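PDB 2NYG: SPbeta prophage-derived aminoglycoside N(3')-acetyltransferase-like protein YokD from Bacillus subtilis, which binds coenzyme A, probably acts as an aminoglycoside N-acetyltransferase and may contribute to antibiotic resistance. Local coordinates for residues S128-Y133 with H149-G154; L155-P160 with E188-Y193; K195-G200 with E216-E221. One frame throughout, in Å; residues are numbered along the deposited sequence.

Interaction 1: residues S128-Y133 with H149-G154; sequences SNHPNY and HPLEFG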
# COMPACT_ATOMS: atom_id res chain seq x y z
N SER A 128 13.59 4.46 7.06
CA SER A 128 14.94 5.00 6.87
C SER A 128 15.07 5.77 5.54
O SER A 128 14.28 5.58 4.61
CB SER A 128 15.98 3.88 6.94
OG SER A 128 15.63 2.81 6.09
N ASN A 129 16.08 6.62 5.43
CA ASN A 129 16.23 7.43 4.24
C ASN A 129 16.99 6.92 3.00
O ASN A 129 17.48 7.73 2.21
CB ASN A 129 16.77 8.79 4.65
CG ASN A 129 16.45 9.86 3.64
OD1 ASN A 129 15.31 9.98 3.21
ND2 ASN A 129 17.45 10.64 3.25
N HIS A 130 17.08 5.62 2.79
CA HIS A 130 17.78 5.13 1.61
C HIS A 130 16.78 4.98 0.47
O HIS A 130 15.65 4.54 0.68
CB HIS A 130 18.47 3.81 1.92
CG HIS A 130 19.58 3.48 0.97
ND1 HIS A 130 19.36 2.94 -0.28
CD2 HIS A 130 20.92 3.70 1.06
CE1 HIS A 130 20.51 2.83 -0.91
NE2 HIS A 130 21.47 3.28 -0.13
N PRO A 131 17.17 5.34 -0.76
CA PRO A 131 16.32 5.26 -1.95
C PRO A 131 16.06 3.87 -2.52
O PRO A 131 15.08 3.67 -3.27
CB PRO A 131 17.05 6.17 -2.93
CG PRO A 131 18.47 5.95 -2.58
CD PRO A 131 18.44 6.03 -1.07
N ASN A 132 16.90 2.91 -2.16
CA ASN A 132 16.72 1.55 -2.65
C ASN A 132 16.53 0.52 -1.56
O ASN A 132 15.66 -0.33 -1.66
CB ASN A 132 17.90 1.12 -3.51
CG ASN A 132 18.01 1.90 -4.80
OD1 ASN A 132 17.05 2.49 -5.29
ND2 ASN A 132 19.20 1.87 -5.38
N TYR A 133 17.34 0.60 -0.52
CA TYR A 133 17.29 -0.39 0.55
C TYR A 133 16.83 0.16 1.90
O TYR A 133 17.51 0.00 2.92
CB TYR A 133 18.67 -1.01 0.69
CG TYR A 133 19.24 -1.48 -0.63
CD1 TYR A 133 18.58 -2.47 -1.39
CD2 TYR A 133 20.45 -0.97 -1.12
CE1 TYR A 133 19.13 -2.93 -2.60
CE2 TYR A 133 20.99 -1.43 -2.32
CZ TYR A 133 20.33 -2.41 -3.05
OH TYR A 133 20.85 -2.86 -4.24
N HIS A 149 21.17 5.64 8.27
CA HIS A 149 21.15 5.23 6.85
C HIS A 149 21.84 6.06 5.70
O HIS A 149 21.20 6.84 5.02
CB HIS A 149 19.71 4.94 6.41
CG HIS A 149 19.55 3.68 5.62
ND1 HIS A 149 20.57 3.11 4.87
CD2 HIS A 149 18.48 2.86 5.47
CE1 HIS A 149 20.13 2.00 4.30
NE2 HIS A 149 18.87 1.83 4.65
N PRO A 150 23.15 5.83 5.48
CA PRO A 150 23.95 6.51 4.45
C PRO A 150 23.63 5.95 3.06
O PRO A 150 23.22 4.80 2.91
CB PRO A 150 25.36 6.22 4.89
CG PRO A 150 25.24 4.84 5.41
CD PRO A 150 23.93 4.79 6.16
N LEU A 151 23.83 6.74 2.01
CA LEU A 151 23.54 6.25 0.67
C LEU A 151 24.49 5.13 0.25
O LEU A 151 24.07 4.09 -0.24
CB LEU A 151 23.63 7.39 -0.33
CG LEU A 151 23.12 7.04 -1.71
CD1 LEU A 151 21.65 6.67 -1.65
CD2 LEU A 151 23.33 8.23 -2.63
N GLU A 152 25.78 5.38 0.42
CA GLU A 152 26.84 4.44 0.07
C GLU A 152 26.79 3.15 0.88
O GLU A 152 26.84 3.17 2.11
CB GLU A 152 28.21 5.11 0.26
CG GLU A 152 29.37 4.36 -0.35
CD GLU A 152 30.69 5.10 -0.20
OE1 GLU A 152 31.25 5.10 0.92
OE2 GLU A 152 31.17 5.68 -1.20
N PHE A 153 26.71 2.03 0.16
CA PHE A 153 26.64 0.71 0.76
C PHE A 153 25.28 0.58 1.42
O PHE A 153 24.40 -0.08 0.88
CB PHE A 153 27.80 0.55 1.76
CG PHE A 153 29.15 0.64 1.10
CD1 PHE A 153 30.14 1.48 1.62
CD2 PHE A 153 29.42 -0.07 -0.07
CE1 PHE A 153 31.38 1.60 0.97
CE2 PHE A 153 30.64 0.05 -0.73
CZ PHE A 153 31.62 0.88 -0.21
N GLY A 154 25.10 1.22 2.56
CA GLY A 154 23.81 1.18 3.23
C GLY A 154 22.99 -0.10 3.12
O GLY A 154 21.87 -0.11 2.63
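His-130, which bonds to Leu-151 across the contact, has its ND1 gripped by two backbone N-H groups of its own loop. Asn-132 N meets His-130 ND1 at 3.1 Å, tilted from the ring plane, and Tyr-133 N lies further out of it. On the far side of the ring, His-130 NE2 donates to Leu-151 O at 2.7 Å, in the ring plane and on a carbonyl lone pair. CG of His-130 is anti to its backbone N (chi1 -160°), beside the carbonyl carbon. CD1 of Leu-151 lies over one face of this ring, toward its rim, and also touches CD of Pro-131. Gly-154 O lies over the opposite face. CB of His-130 in turn sits over the centre of the His-149 ring, 3.4 Å from its centroid, a CH-pi contact. His-149 NE2 donates to Tyr-133 O at 2.9 Å, from above the carbonyl plane. The OG of Ser-128 bonds to Phe-135 N. The loop after strand 126-127 is thus joined to the loop after helix 142-146. The donor and acceptor roles of the two His-130 nitrogens fix which way round the buried ring lies.

Interaction 2: residues L155-P160 with E188-Y193; sequences LGEQSP and EYRIPY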
# COMPACT_ATOMS: atom_id res chain seq x y z
N LEU A 155 23.57 -1.18 3.60
CA LEU A 155 22.97 -2.50 3.64
C LEU A 155 24.10 -3.25 4.31
O LEU A 155 24.03 -4.45 4.61
CB LEU A 155 22.67 -3.01 2.22
CG LEU A 155 21.73 -4.22 2.14
CD1 LEU A 155 20.67 -4.14 3.24
CD2 LEU A 155 21.07 -4.28 0.77
N GLY A 156 25.16 -2.49 4.56
CA GLY A 156 26.33 -2.98 5.24
C GLY A 156 26.41 -2.27 6.57
O GLY A 156 25.39 -1.97 7.18
N GLU A 157 27.63 -2.00 7.03
CA GLU A 157 27.85 -1.31 8.29
C GLU A 157 27.17 0.04 8.12
O GLU A 157 27.13 0.59 7.01
CB GLU A 157 29.34 -1.08 8.54
CG GLU A 157 30.24 -2.26 8.18
CD GLU A 157 30.00 -3.47 9.06
OE1 GLU A 157 29.30 -3.34 10.08
OE2 GLU A 157 30.54 -4.55 8.75
N GLN A 158 26.63 0.57 9.21
CA GLN A 158 25.95 1.87 9.19
C GLN A 158 24.49 1.82 8.80
O GLN A 158 23.72 2.70 9.16
CB GLN A 158 26.68 2.84 8.28
CG GLN A 158 28.07 3.20 8.74
CD GLN A 158 28.58 4.44 8.04
OE1 GLN A 158 28.65 4.48 6.81
NE2 GLN A 158 28.93 5.47 8.82
N SER A 159 24.10 0.80 8.05
CA SER A 159 22.70 0.66 7.66
C SER A 159 21.98 0.01 8.84
O SER A 159 22.61 -0.39 9.83
CB SER A 159 22.58 -0.22 6.42
OG SER A 159 22.73 -1.59 6.76
N PRO A 160 20.65 -0.12 8.76
CA PRO A 160 19.94 -0.74 9.88
C PRO A 160 20.39 -2.15 10.24
O PRO A 160 20.18 -2.60 11.37
CB PRO A 160 18.49 -0.67 9.44
CG PRO A 160 18.46 0.61 8.66
CD PRO A 160 19.71 0.50 7.82
N GLU A 188 28.10 -9.90 3.30
CA GLU A 188 28.81 -9.56 2.07
C GLU A 188 29.72 -8.34 2.21
O GLU A 188 30.51 -8.07 1.32
CB GLU A 188 27.83 -9.36 0.91
CG GLU A 188 27.21 -10.67 0.42
CD GLU A 188 26.15 -10.50 -0.65
OE1 GLU A 188 25.12 -9.84 -0.37
OE2 GLU A 188 26.33 -11.04 -1.76
N TYR A 189 29.61 -7.61 3.32
CA TYR A 189 30.48 -6.46 3.54
C TYR A 189 31.59 -6.80 4.56
O TYR A 189 32.37 -5.94 4.97
CB TYR A 189 29.69 -5.26 4.08
CG TYR A 189 28.61 -4.72 3.16
CD1 TYR A 189 27.36 -5.35 3.06
CD2 TYR A 189 28.80 -3.53 2.45
CE1 TYR A 189 26.34 -4.81 2.28
CE2 TYR A 189 27.78 -2.98 1.66
CZ TYR A 189 26.55 -3.63 1.59
OH TYR A 189 25.52 -3.11 0.85
N ARG A 190 31.66 -8.08 4.94
CA ARG A 190 32.65 -8.55 5.90
C ARG A 190 33.52 -9.66 5.33
O ARG A 190 34.17 -10.39 6.08
CB ARG A 190 31.92 -9.03 7.16
CG ARG A 190 31.02 -7.95 7.76
CD ARG A 190 30.18 -8.39 8.94
NE ARG A 190 29.64 -7.23 9.65
CZ ARG A 190 28.82 -7.26 10.69
NH1 ARG A 190 28.41 -8.42 11.19
NH2 ARG A 190 28.43 -6.13 11.26
N ILE A 191 33.55 -9.78 4.00
CA ILE A 191 34.33 -10.82 3.32
C ILE A 191 35.32 -10.27 2.29
O ILE A 191 35.16 -9.15 1.80
CB ILE A 191 33.42 -11.85 2.63
CG1 ILE A 191 32.60 -11.18 1.52
CG2 ILE A 191 32.53 -12.51 3.67
CD1 ILE A 191 32.08 -12.15 0.48
N PRO A 192 36.36 -11.05 1.95
CA PRO A 192 37.41 -10.67 0.98
C PRO A 192 36.90 -10.31 -0.41
O PRO A 192 37.38 -9.36 -1.03
CB PRO A 192 38.31 -11.90 0.96
CG PRO A 192 38.17 -12.42 2.36
CD PRO A 192 36.69 -12.33 2.60
N TYR A 193 35.94 -11.07 -0.89
CA TYR A 193 35.37 -10.82 -2.19
C TYR A 193 34.50 -9.58 -2.18
O TYR A 193 33.75 -9.35 -1.24
CB TYR A 193 34.55 -12.02 -2.62
CG TYR A 193 33.78 -11.77 -3.88
CD1 TYR A 193 34.44 -11.55 -5.08
CD2 TYR A 193 32.39 -11.70 -3.86
CE1 TYR A 193 33.74 -11.27 -6.24
CE2 TYR A 193 31.67 -11.42 -5.01
CZ TYR A 193 32.35 -11.20 -6.21
OH TYR A 193 31.66 -10.90 -7.36
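Glu-157 meets Arg-190 from a type II beta turn that runs from Gly-156 to Ser-159 and leads into helix 160-166. The contact ties this turn to the loop between helix 183-187 and strand 196-201. The ionic part is a side-on salt bridge. Arg-190 NE donates to Glu-157 OE2 at 3.0 Å, and Arg-190 NH2 to Glu-157 OE1 at 3.2 Å. Both bonds are almost straight, and each oxygen is met on its syn side. The carboxylate and guanidinium planes are only 16° apart. The arginine chain is extended from CG to NE, while the glutamate bends at chi2 (-66°). The guanidinium has a second partner in Tyr-165, a cation-pi contact, and Arg-190 also touches helix 252-268. The apolar part lies at Tyr-189. CA of Gly-156 rests over the centre of its ring, 3.3 Å from the centroid, in a CH-pi contact. CB of Leu-155 packs at the phenol end, 4.0 Å from Tyr-189 CZ, and the hydroxyl is hydrogen-bonded to Glu-216. The third kind is local to the turn, whose last residue, Ser-159, is the N-cap of the next helix. Gly-156 O accepts from Ser-159 N. Ser-159 OG donates to Gly-156 O at 2.7 Å, on a lone pair.

Interaction 3: residues K195-G200 with E216-E221; sequences KIINRG and ELEFRE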
# COMPACT_ATOMS: atom_id res chain seq x y z
N LYS A 195 32.66 -7.08 -5.44
CA LYS A 195 32.53 -6.47 -6.76
C LYS A 195 31.78 -5.17 -6.52
O LYS A 195 30.62 -5.17 -6.13
CB LYS A 195 31.75 -7.38 -7.71
CG LYS A 195 31.61 -6.84 -9.12
CD LYS A 195 30.77 -7.80 -9.95
CE LYS A 195 30.79 -7.46 -11.43
NZ LYS A 195 30.40 -6.05 -11.70
N ILE A 196 32.47 -4.06 -6.74
CA ILE A 196 31.93 -2.73 -6.53
C ILE A 196 31.34 -2.11 -7.79
O ILE A 196 32.06 -1.80 -8.74
CB ILE A 196 33.02 -1.80 -5.99
CG1 ILE A 196 33.42 -2.26 -4.60
CG2 ILE A 196 32.53 -0.36 -5.99
CD1 ILE A 196 34.30 -1.29 -3.89
N ILE A 197 30.02 -1.93 -7.77
CA ILE A 197 29.31 -1.32 -8.89
C ILE A 197 28.91 0.12 -8.58
O ILE A 197 28.88 0.54 -7.43
CB ILE A 197 28.04 -2.12 -9.27
CG1 ILE A 197 27.17 -2.36 -8.05
CG2 ILE A 197 28.43 -3.44 -9.91
CD1 ILE A 197 25.89 -3.14 -8.35
N ASN A 198 28.61 0.87 -9.63
CA ASN A 198 28.22 2.26 -9.52
C ASN A 198 26.73 2.31 -9.73
O ASN A 198 26.24 1.81 -10.75
CB ASN A 198 28.90 3.10 -10.60
CG ASN A 198 30.40 3.15 -10.42
OD1 ASN A 198 30.91 3.86 -9.56
ND2 ASN A 198 31.12 2.39 -11.24
N ARG A 199 26.00 2.87 -8.77
CA ARG A 199 24.56 2.97 -8.89
C ARG A 199 24.12 4.43 -8.89
O ARG A 199 24.88 5.33 -8.52
CB ARG A 199 23.87 2.20 -7.75
CG ARG A 199 23.92 0.70 -7.89
CD ARG A 199 23.47 0.00 -6.62
NE ARG A 199 22.04 0.08 -6.40
CZ ARG A 199 21.13 -0.58 -7.11
NH1 ARG A 199 21.51 -1.38 -8.10
NH2 ARG A 199 19.83 -0.45 -6.84
N GLY A 200 22.89 4.65 -9.31
CA GLY A 200 22.37 6.00 -9.35
C GLY A 200 20.90 6.04 -8.98
O GLY A 200 20.17 5.07 -9.22
N GLU A 216 28.14 0.75 -4.63
CA GLU A 216 27.44 -0.32 -3.94
C GLU A 216 27.99 -1.69 -4.33
O GLU A 216 28.55 -1.85 -5.41
CB GLU A 216 25.96 -0.27 -4.32
CG GLU A 216 25.11 -1.24 -3.55
CD GLU A 216 25.06 -0.88 -2.09
OE1 GLU A 216 24.30 0.05 -1.74
OE2 GLU A 216 25.81 -1.51 -1.30
N LEU A 217 27.83 -2.68 -3.46
CA LEU A 217 28.30 -4.02 -3.77
C LEU A 217 27.33 -4.72 -4.74
O LEU A 217 26.12 -4.48 -4.72
CB LEU A 217 28.43 -4.84 -2.49
CG LEU A 217 29.42 -4.31 -1.46
CD1 LEU A 217 29.52 -5.27 -0.30
CD2 LEU A 217 30.78 -4.13 -2.13
N GLU A 218 27.86 -5.58 -5.60
CA GLU A 218 27.00 -6.31 -6.52
C GLU A 218 26.69 -7.60 -5.78
O GLU A 218 27.40 -8.59 -5.89
CB GLU A 218 27.72 -6.61 -7.84
CG GLU A 218 26.85 -7.39 -8.78
CD GLU A 218 27.44 -7.57 -10.16
OE1 GLU A 218 27.82 -6.56 -10.79
OE2 GLU A 218 27.51 -8.72 -10.63
N PHE A 219 25.61 -7.57 -5.02
CA PHE A 219 25.19 -8.70 -4.21
C PHE A 219 25.04 -10.02 -4.92
O PHE A 219 24.81 -10.07 -6.11
CB PHE A 219 23.90 -8.34 -3.50
CG PHE A 219 23.99 -7.07 -2.71
CD1 PHE A 219 23.00 -6.10 -2.79
CD2 PHE A 219 25.07 -6.85 -1.87
CE1 PHE A 219 23.10 -4.93 -2.07
CE2 PHE A 219 25.17 -5.69 -1.15
CZ PHE A 219 24.18 -4.72 -1.24
N ARG A 220 25.18 -11.09 -4.15
CA ARG A 220 25.05 -12.45 -4.65
C ARG A 220 23.90 -13.14 -3.91
O ARG A 220 24.03 -14.27 -3.44
CB ARG A 220 26.34 -13.23 -4.42
CG ARG A 220 27.52 -12.74 -5.25
CD ARG A 220 28.73 -13.61 -5.02
NE ARG A 220 29.33 -13.36 -3.72
CZ ARG A 220 30.22 -14.17 -3.15
NH1 ARG A 220 30.59 -15.29 -3.77
NH2 ARG A 220 30.76 -13.86 -1.97
N GLU A 221 22.78 -12.45 -3.81
CA GLU A 221 21.62 -12.99 -3.12
C GLU A 221 21.17 -14.36 -3.65
O GLU A 221 20.45 -15.08 -2.96
CB GLU A 221 20.46 -11.99 -3.17
CG GLU A 221 19.75 -11.86 -4.51
CD GLU A 221 20.17 -10.63 -5.31
OE1 GLU A 221 20.84 -9.74 -4.75
OE2 GLU A 221 19.82 -10.56 -6.52
O HOH W 1 30.08 -7.57 -3.98
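Glu-218 is the centre of an inverse gamma turn just past the end of its strand, yet it still bonds to Lys-195 through both backbone and side chain. Glu-218 N donates to Lys-195 O at 2.8 Å. Lys-195 NZ makes a salt bridge to Glu-218 OE1, also 2.8 Å, and comes in from above the carboxylate plane. The lysine chain is extended as far as CE and bent at chi4 (-54°), which turns NZ toward the carboxylate. A water accepts from Lys-195 N and gives a weak bond to Glu-218 O. Further in, the strands 196-201 and 208-217 pair antiparallel. Ile-197 N donates to Glu-216 O at 2.8 Å and Glu-216 N to Ile-197 O at 2.9 Å. Ile-196 and Leu-217 form the next, non-hydrogen-bonded pair, with Ile-196 CG1 4.1 Å from Leu-217 CD2. Ile-197 and Glu-216 point to the opposite face. CG2 of Ile-197 touches the Glu-218 side chain, nearest at OE1, and CD of Arg-199 lies 3.4 Å from Glu-216 CB. The lysine probably balances the charge of Glu-218. OE2 of the buried Glu-216 is satisfied instead by Leu-217 N and the Tyr-189 hydroxyl.

The three contacts come in series along the chain, each closing before the next opens. Centres of interactions 1 and 2 are about 13 Å apart, as are those of 1 and 3; those of 2 and 3 are about 11 Å apart. Segment 149-154 runs straight into 155-160, so one loop between helices 142-146 and 160-166 serves both interactions 1 and 2. Segment 188-193 leads on to strand 196-201 of the small antiparallel sheet in interaction 3. The Tyr-189 hydroxyl of interaction 2 bonds to Glu-216 of interaction 3 and probably to Phe-153 O of interaction 1. The three contacts join the loops beside the main mixed sheet to the small sheet, away from the coenzyme A site.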